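Local structure of protein BIM1 (Saccharomyces cerevisiae, 2QJX) at residues 17-20 and 21-25. The protein binds microtubules, including their plus ends, and is represented here by its calponin-homology domain. Residues are numbered along the deposited sequence; the frame is centred on the assembly and turned at random.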
loop_
_atom_site.group_PDB
_atom_site.type_symbol
_atom_site.label_atom_id
_atom_site.label_comp_id
_atom_site.label_asym_id
_atom_site.label_seq_id
_atom_site.Cartn_x
_atom_site.Cartn_y
_atom_site.Cartn_z
ATOM N N THR A 17 7.900 -9.848 -5.255
ATOM C CA THR A 17 9.303 -9.510 -5.429
ATOM C C THR A 17 9.431 -8.021 -5.746
ATOM O O THR A 17 10.303 -7.337 -5.213
ATOM C CB THR A 17 9.937 -10.359 -6.552
ATOM O OG1 THR A 17 9.996 -11.730 -6.127
ATOM C CG2 THR A 17 11.345 -9.869 -6.874
ATOM N N TRP A 18 8.545 -7.523 -6.604
ATOM C CA TRP A 18 8.551 -6.107 -6.975
ATOM C C TRP A 18 8.294 -5.244 -5.749
ATOM O O TRP A 18 9.030 -4.300 -5.486
ATOM C CB TRP A 18 7.462 -5.817 -8.010
ATOM C CG TRP A 18 7.229 -4.340 -8.240
ATOM C CD1 TRP A 18 8.026 -3.478 -8.944
ATOM C CD2 TRP A 18 6.132 -3.559 -7.747
ATOM N NE1 TRP A 18 7.491 -2.212 -8.922
ATOM C CE2 TRP A 18 6.330 -2.232 -8.194
ATOM C CE3 TRP A 18 5.002 -3.849 -6.970
ATOM C CZ2 TRP A 18 5.434 -1.197 -7.892
ATOM C CZ3 TRP A 18 4.114 -2.820 -6.669
ATOM C CH2 TRP A 18 4.338 -1.508 -7.133
ATOM N N LEU A 19 7.240 -5.574 -5.006
ATOM C CA LEU A 19 6.872 -4.821 -3.811
ATOM C C LEU A 19 7.958 -4.827 -2.742
ATOM O O LEU A 19 8.259 -3.792 -2.141
ATOM C CB LEU A 19 5.579 -5.389 -3.214
ATOM C CG LEU A 19 5.031 -4.676 -1.977
ATOM C CD1 LEU A 19 4.587 -3.277 -2.358
ATOM C CD2 LEU A 19 3.862 -5.473 -1.405
ATOM N N ASN A 20 8.538 -5.996 -2.490
ATOM C CA ASN A 20 9.576 -6.105 -1.476
ATOM C C ASN A 20 10.789 -5.250 -1.805
ATOM O O ASN A 20 11.385 -4.655 -0.913
ATOM C CB ASN A 20 10.006 -7.566 -1.286
ATOM C CG ASN A 20 8.997 -8.375 -0.488
ATOM O OD1 ASN A 20 8.243 -7.830 0.323
ATOM N ND2 ASN A 20 8.993 -9.688 -0.699
ATOM N N GLY A 21 11.152 -5.190 -3.081
ATOM C CA GLY A 21 12.295 -4.387 -3.474
ATOM C C GLY A 21 11.961 -2.906 -3.417
ATOM O O GLY A 21 12.768 -2.091 -2.970
ATOM N N LEU A 22 10.754 -2.565 -3.857
ATOM C CA LEU A 22 10.295 -1.182 -3.876
ATOM C C LEU A 22 10.249 -0.548 -2.493
ATOM O O LEU A 22 10.728 0.568 -2.302
ATOM C CB LEU A 22 8.897 -1.102 -4.497
ATOM C CG LEU A 22 8.262 0.291 -4.565
ATOM C CD1 LEU A 22 8.991 1.142 -5.593
ATOM C CD2 LEU A 22 6.795 0.172 -4.933
ATOM N N LEU A 23 9.668 -1.256 -1.529
ATOM C CA LEU A 23 9.531 -0.711 -0.181
ATOM C C LEU A 23 10.437 -1.331 0.875
ATOM O O LEU A 23 10.291 -1.049 2.065
ATOM C CB LEU A 23 8.072 -0.836 0.269
ATOM C CG LEU A 23 7.053 -0.103 -0.607
ATOM C CD1 LEU A 23 5.660 -0.282 -0.041
ATOM C CD2 LEU A 23 7.415 1.374 -0.682
ATOM N N ASN A 24 11.387 -2.153 0.444
ATOM C CA ASN A 24 12.277 -2.828 1.383
ATOM C C ASN A 24 11.462 -3.579 2.429
ATOM O O ASN A 24 11.617 -3.370 3.641
ATOM C CB ASN A 24 13.209 -1.843 2.084
ATOM C CG ASN A 24 14.106 -2.526 3.098
ATOM O OD1 ASN A 24 14.748 -3.530 2.792
ATOM N ND2 ASN A 24 14.151 -1.988 4.315
ATOM N N LEU A 25 10.578 -4.440 1.943
ATOM C CA LEU A 25 9.730 -5.253 2.800
ATOM C C LEU A 25 10.162 -6.705 2.648
ATOM O O LEU A 25 11.001 -7.026 1.801
ATOM C CB LEU A 25 8.258 -5.102 2.406
ATOM C CG LEU A 25 7.654 -3.709 2.602
ATOM C CD1 LEU A 25 6.200 -3.697 2.148
ATOM C CD2 LEU A 25 7.764 -3.322 4.069
#
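Trp18 and Leu22, one helical turn apart, point the same way, and CD2 of Leu22 settles 3.5 Å from CZ2 of the indole, 3.4 Å above the ring plane and displaced toward the rim. Four residues of helix bring the two onto one side, and because both hold CG anti to the backbone N (chi1 169° for Trp18, 179° for Leu22) they run alongside each other, which lets Leu22 CD2 reach the indole. Trp109 meets the same indole edge-to-face, and Lys106 adds a cation-pi contact. On the buried side, Leu19 brings CD1 to 3.9 Å from CD1 of Leu23, and both leucines reach Ile42 of helix 37-47. The backbone beneath keeps its i to i+4 bonds, among them Leu23 N to Leu19 O at 3.0 Å, as far as the last turn of helix 12-23, which packs within the all-helical calponin-homology fold. There Asn24 takes a positive phi (54°), and Leu25 N donates to Asn20 O, 3.0 Å away, in an i to i+5 bond, as in a Schellman-type helix end, lying in the carbonyl plane on a lone pair. The Asn20 side chain follows the chain round this end: OD1 lies 3.4 Å from CB of Leu25 and accepts a hydrogen bond from Tyr27 N. An alanine here would remove the amide and is likely to leave Tyr27 N without this acceptor and the chain after the helix less firmly placed. Packing is looser on the solvent side, where Gly21 is exposed, with its N bonded to Thr17 O at 3.1 Å.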